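PDB 3GZ5: MutT/nudix family protein from Shewanella oneidensis, which probably regulates transcription of NAD-metabolism genes in response to ADP-ribose, joining a Nudix domain to a winged-helix DNA-binding domain. Local coordinates for residues B[112-115]-B[116-119]; B[223-226]-B[227-231]. All coordinates share one frame; numbering follows the deposited sequence.

How the contacts relate
Following the chain from its N terminus, contact 1 comes first: strand 104-112, which belongs to the mixed sheet of the Nudix domain, ends and passes through a short loop into helix 116-119. Contact 2 comes more than a hundred residues later, where strand 220-225 of the three-stranded winged-helix sheet runs out into the 3-10 turn 227-229. Each closes a turn of a few residues, and since the first is complete before the second begins, they neither nest nor cross. Their centres lie about 17 Å apart and their nearest atoms about 8 Å, without touching. Phe168 stands between them, packing against Leu112 of one strand end and against Leu225 and Thr229 of the other.

Contact 1: residues B[112-115]-B[116-119]; sequences LMSY and QACQ
Tyr115 O receives the N-H of Gln119 at 3.0 Å, an i to i+4 bond lying in the carbonyl plane, where 112-115 leads from the end of a strand into the short, weakly bonded helix 116-119. Ser114 precedes the turn and caps it: its OG lies 3.4 Å from Ala117 N, a weak bond, and Ser114 O makes a second weak one to the same N-H. A small hydroxyl suits this place because it can bend back over the backbone, with OG set between the N and the carbonyl carbon (chi1 90°), while the methyl of Ala117 sits beside it.

On another side of the turn, Tyr115 and Gln119 run side by side in the same direction. Gln119 CB lies over one ring face, 4.0 Å from the centroid of the Tyr115 ring, in a CH-pi contact. The amide at the end is almost parallel to the ring, 8° apart, and Gln119 NE2 comes 3.3 Å from Tyr115 OH, at an angle too poor for a hydrogen bond. Tyr115 also stacks on His33 and meets Trp130. Met113 CE and Cys118 SG face each other among Thr80 and Trp130, though their modelled approach is too short to be trusted in detail. Together these contacts form a serine-capped strand-to-helix turn at the end of strand 104-112 of the Nudix sheet, near a sodium ion bound by Ile122, Val125 and Val128, not by Gln119.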
ATOM      1  N   LEU B 112       6.034 -12.626  -6.069  1.00 39.03           N
ATOM      2  CA  LEU B 112       5.607 -13.998  -6.302  1.00 39.72           C
ATOM      3  C   LEU B 112       6.252 -14.560  -7.558  1.00 40.60           C
ATOM      4  O   LEU B 112       6.342 -13.888  -8.591  1.00 40.09           O
ATOM      5  CB  LEU B 112       4.070 -14.085  -6.415  1.00 39.55           C
ATOM      6  CG  LEU B 112       3.152 -13.791  -5.211  1.00 40.24           C
ATOM      7  CD1 LEU B 112       1.661 -13.966  -5.572  1.00 38.84           C
ATOM      8  CD2 LEU B 112       3.487 -14.731  -4.061  1.00 41.80           C
ATOM      9  N   MET B 113       6.719 -15.795  -7.466  1.00 41.85           N
ATOM     10  CA  MET B 113       7.209 -16.508  -8.640  1.00 43.30           C
ATOM     11  C   MET B 113       6.997 -17.999  -8.464  1.00 44.30           C
ATOM     12  O   MET B 113       6.722 -18.456  -7.364  1.00 44.04           O
ATOM     13  CB  MET B 113       8.685 -16.220  -8.894  1.00 43.13           C
ATOM     14  CG  MET B 113       9.703 -16.844  -7.913  1.00 44.97           C
ATOM     15  SD  MET B 113      11.373 -16.598  -8.609  1.00 47.41           S
ATOM     16  CE  MET B 113      12.362 -16.978  -7.222  1.00 46.83           C
ATOM     17  N   SER B 114       7.145 -18.765  -9.539  1.00 45.70           N
ATOM     18  CA  SER B 114       7.069 -20.214  -9.393  1.00 47.81           C
ATOM     19  C   SER B 114       8.395 -20.785  -8.891  1.00 48.96           C
ATOM     20  O   SER B 114       9.485 -20.311  -9.233  1.00 48.38           O
ATOM     21  CB  SER B 114       6.659 -20.889 -10.696  1.00 47.32           C
ATOM     22  OG  SER B 114       7.812 -21.191 -11.454  1.00 48.56           O
ATOM     23  N   TYR B 115       8.278 -21.824  -8.085  1.00 51.26           N
ATOM     24  CA  TYR B 115       9.417 -22.512  -7.488  1.00 53.52           C
ATOM     25  C   TYR B 115      10.471 -23.042  -8.476  1.00 54.90           C
ATOM     26  O   TYR B 115      11.657 -22.832  -8.248  1.00 55.17           O
ATOM     27  CB  TYR B 115       8.891 -23.622  -6.572  1.00 53.22           C
ATOM     28  CG  TYR B 115       9.944 -24.467  -5.912  1.00 54.60           C
ATOM     29  CD1 TYR B 115      10.516 -24.080  -4.702  1.00 55.32           C
ATOM     30  CD2 TYR B 115      10.348 -25.681  -6.480  1.00 55.50           C
ATOM     31  CE1 TYR B 115      11.469 -24.869  -4.081  1.00 55.26           C
ATOM     32  CE2 TYR B 115      11.308 -26.474  -5.864  1.00 55.98           C
ATOM     33  CZ  TYR B 115      11.860 -26.066  -4.672  1.00 54.57           C
ATOM     34  OH  TYR B 115      12.795 -26.861  -4.057  1.00 54.53           O
ATOM     35  N   GLN B 116      10.057 -23.705  -9.561  1.00 57.34           N
ATOM     36  CA  GLN B 116      11.025 -24.337 -10.491  1.00 60.11           C
ATOM     37  C   GLN B 116      11.642 -23.376 -11.518  1.00 61.35           C
ATOM     38  O   GLN B 116      12.638 -23.710 -12.167  1.00 61.61           O
ATOM     39  CB  GLN B 116      10.438 -25.567 -11.200  1.00 60.55           C
ATOM     40  CG  GLN B 116      10.690 -26.931 -10.482  1.00 63.53           C
ATOM     41  CD  GLN B 116      12.183 -27.307 -10.337  1.00 66.69           C
ATOM     42  OE1 GLN B 116      13.007 -27.062 -11.240  1.00 66.23           O
ATOM     43  NE2 GLN B 116      12.530 -27.913  -9.190  1.00 67.32           N
ATOM     44  N   ALA B 117      11.062 -22.184 -11.654  1.00 62.81           N
ATOM     45  CA  ALA B 117      11.651 -21.129 -12.481  1.00 64.03           C
ATOM     46  C   ALA B 117      13.059 -20.757 -12.009  1.00 65.00           C
ATOM     47  O   ALA B 117      13.889 -20.316 -12.808  1.00 65.04           O
ATOM     48  CB  ALA B 117      10.755 -19.902 -12.494  1.00 63.90           C
ATOM     49  N   CYS B 118      13.339 -20.967 -10.721  1.00 66.38           N
ATOM     50  CA  CYS B 118      14.619 -20.562 -10.146  1.00 67.66           C
ATOM     51  C   CYS B 118      15.301 -21.561  -9.200  1.00 69.42           C
ATOM     52  O   CYS B 118      16.467 -21.350  -8.852  1.00 69.54           O
ATOM     53  CB  CYS B 118      14.439 -19.259  -9.391  1.00 67.84           C
ATOM     54  SG  CYS B 118      13.923 -19.541  -7.721  1.00 65.01           S
ATOM     55  N   GLN B 119      14.588 -22.605  -8.751  1.00 71.15           N
ATOM     56  CA  GLN B 119      15.213 -23.715  -8.000  1.00 72.82           C
ATOM     57  C   GLN B 119      16.280 -24.421  -8.845  1.00 73.70           C
ATOM     58  O   GLN B 119      17.245 -24.978  -8.307  1.00 73.87           O
ATOM     59  CB  GLN B 119      14.172 -24.726  -7.503  1.00 73.07           C
ATOM     60  CG  GLN B 119      14.750 -25.941  -6.736  1.00 74.82           C
ATOM     61  CD  GLN B 119      15.441 -25.584  -5.398  1.00 76.76           C
ATOM     62  OE1 GLN B 119      16.385 -26.262  -4.979  1.00 76.91           O
ATOM     63  NE2 GLN B 119      14.965 -24.534  -4.731  1.00 76.84           N
TER

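Contact 2: residues B[223-226]-B[227-231]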
ATOM      1  N   TYR B 223      -4.392 -23.737 -17.408  1.00 50.32           N
ATOM      2  CA  TYR B 223      -4.640 -22.327 -17.624  1.00 49.42           C
ATOM      3  C   TYR B 223      -3.369 -21.513 -17.445  1.00 49.07           C
ATOM      4  O   TYR B 223      -2.482 -21.904 -16.688  1.00 49.13           O
ATOM      5  CB  TYR B 223      -5.687 -21.807 -16.649  1.00 48.91           C
ATOM      6  CG  TYR B 223      -7.065 -22.437 -16.758  1.00 50.05           C
ATOM      7  CD1 TYR B 223      -8.041 -21.911 -17.629  1.00 49.73           C
ATOM      8  CD2 TYR B 223      -7.407 -23.544 -15.969  1.00 47.64           C
ATOM      9  CE1 TYR B 223      -9.318 -22.475 -17.710  1.00 47.63           C
ATOM     10  CE2 TYR B 223      -8.672 -24.117 -16.049  1.00 47.31           C
ATOM     11  CZ  TYR B 223      -9.627 -23.578 -16.901  1.00 49.83           C
ATOM     12  OH  TYR B 223     -10.881 -24.169 -16.962  1.00 49.98           O
ATOM     13  N   CYS B 224      -3.290 -20.383 -18.148  1.00 48.39           N
ATOM     14  CA  CYS B 224      -2.251 -19.378 -17.887  1.00 47.98           C
ATOM     15  C   CYS B 224      -2.947 -18.150 -17.374  1.00 47.54           C
ATOM     16  O   CYS B 224      -4.126 -17.920 -17.700  1.00 46.82           O
ATOM     17  CB  CYS B 224      -1.518 -18.990 -19.180  1.00 47.42           C
ATOM     18  SG  CYS B 224      -0.620 -20.325 -19.922  1.00 47.99           S
ATOM     19  N   LEU B 225      -2.207 -17.341 -16.623  1.00 46.74           N
ATOM     20  CA  LEU B 225      -2.675 -16.013 -16.248  1.00 47.30           C
ATOM     21  C   LEU B 225      -2.533 -15.023 -17.400  1.00 47.30           C
ATOM     22  O   LEU B 225      -1.475 -14.942 -18.035  1.00 47.15           O
ATOM     23  CB  LEU B 225      -1.914 -15.478 -15.020  1.00 46.68           C
ATOM     24  CG  LEU B 225      -2.225 -16.113 -13.661  1.00 47.63           C
ATOM     25  CD1 LEU B 225      -1.428 -15.485 -12.518  1.00 45.45           C
ATOM     26  CD2 LEU B 225      -3.716 -16.022 -13.379  1.00 46.73           C
ATOM     27  N   LYS B 226      -3.608 -14.287 -17.667  1.00 47.56           N
ATOM     28  CA  LYS B 226      -3.520 -13.061 -18.433  1.00 47.90           C
ATOM     29  C   LYS B 226      -2.651 -12.075 -17.653  1.00 49.02           C
ATOM     30  O   LYS B 226      -2.742 -12.010 -16.425  1.00 48.27           O
ATOM     31  CB  LYS B 226      -4.906 -12.456 -18.661  1.00 47.50           C
ATOM     32  CG  LYS B 226      -5.692 -13.161 -19.729  1.00 45.91           C
ATOM     33  CD  LYS B 226      -7.010 -12.497 -19.975  1.00 43.16           C
ATOM     34  CE  LYS B 226      -7.952 -13.490 -20.619  1.00 42.82           C
ATOM     35  NZ  LYS B 226      -9.307 -12.920 -20.854  1.00 44.07           N
ATOM     36  N   PRO B 227      -1.762 -11.351 -18.355  1.00 50.57           N
ATOM     37  CA  PRO B 227      -1.035 -10.212 -17.760  1.00 51.56           C
ATOM     38  C   PRO B 227      -1.906  -9.381 -16.789  1.00 52.52           C
ATOM     39  O   PRO B 227      -1.478  -9.128 -15.652  1.00 51.85           O
ATOM     40  CB  PRO B 227      -0.662  -9.370 -18.974  1.00 51.22           C
ATOM     41  CG  PRO B 227      -0.438 -10.431 -20.087  1.00 52.76           C
ATOM     42  CD  PRO B 227      -1.355 -11.612 -19.758  1.00 50.58           C
ATOM     43  N   ASP B 228      -3.114  -8.995 -17.228  1.00 53.28           N
ATOM     44  CA  ASP B 228      -3.985  -8.104 -16.434  1.00 54.30           C
ATOM     45  C   ASP B 228      -4.495  -8.681 -15.096  1.00 53.75           C
ATOM     46  O   ASP B 228      -5.177  -7.979 -14.345  1.00 53.62           O
ATOM     47  CB  ASP B 228      -5.122  -7.492 -17.286  1.00 55.39           C
ATOM     48  CG  ASP B 228      -6.338  -8.432 -17.467  1.00 59.44           C
ATOM     49  OD1 ASP B 228      -7.442  -7.919 -17.781  1.00 63.32           O
ATOM     50  OD2 ASP B 228      -6.202  -9.677 -17.331  1.00 62.60           O
ATOM     51  N   THR B 229      -4.153  -9.946 -14.799  1.00 53.45           N
ATOM     52  CA  THR B 229      -4.364 -10.539 -13.470  1.00 52.43           C
ATOM     53  C   THR B 229      -3.742  -9.667 -12.378  1.00 52.15           C
ATOM     54  O   THR B 229      -4.299  -9.531 -11.289  1.00 51.34           O
ATOM     55  CB  THR B 229      -3.749 -11.957 -13.378  1.00 53.04           C
ATOM     56  OG1 THR B 229      -4.330 -12.810 -14.373  1.00 54.46           O
ATOM     57  CG2 THR B 229      -3.972 -12.596 -11.981  1.00 52.57           C
ATOM     58  N   ALA B 230      -2.588  -9.074 -12.694  1.00 51.60           N
ATOM     59  CA  ALA B 230      -1.783  -8.332 -11.738  1.00 51.91           C
ATOM     60  C   ALA B 230      -2.548  -7.156 -11.135  1.00 52.17           C
ATOM     61  O   ALA B 230      -2.419  -6.867  -9.943  1.00 51.92           O
ATOM     62  CB  ALA B 230      -0.491  -7.837 -12.414  1.00 51.94           C
ATOM     63  N   SER B 231      -3.332  -6.482 -11.979  1.00 51.99           N
ATOM     64  CA  SER B 231      -4.106  -5.323 -11.581  1.00 52.86           C
ATOM     65  C   SER B 231      -5.596  -5.610 -11.299  1.00 52.56           C
ATOM     66  O   SER B 231      -6.260  -4.807 -10.644  1.00 52.15           O
ATOM     67  CB  SER B 231      -3.976  -4.230 -12.655  1.00 53.33           C
ATOM     68  OG  SER B 231      -4.696  -4.606 -13.814  1.00 54.77           O
TER
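Leu225 and Thr229 cross at about a right angle where the last strand of the winged-helix sheet, 220-225, gives way to a 3-10 turn at 227-229. Leu225 CD2 meets both branches of the threonine, 3.4 Å from Thr229 OG1 and 3.7 Å from Thr229 CG2. The beta-branched residue suits the spot because its methyl, anti to its own N, joins the leucine in apolar packing beside Phe168, while its hydroxyl turns back to the chain.

Lys226 and Asp228 instead lie alongside each other and point the same way. Asp228 OD2 rests 3.3 Å from Lys226 CB, against the aliphatic root of the lysine; the charged ends do not meet, Lys226 NZ being 5.7 Å from Asp228 OD2. The extended lysine chain carries its ammonium to the carbonyl of Asp204 instead. Pro227, whose ring restricts phi, fits the first position of the turn, where no backbone N-H is needed.

Ala230 N bonds to Pro227 O within the turn, and Lys226 O accepts two bonds from one residue. The N-H of Thr229 approaches from above the carbonyl plane at 3.0 Å from Lys226 O, whereas Thr229 OG1 lies in that plane on a lone pair of Lys226 O, 2.7 Å away.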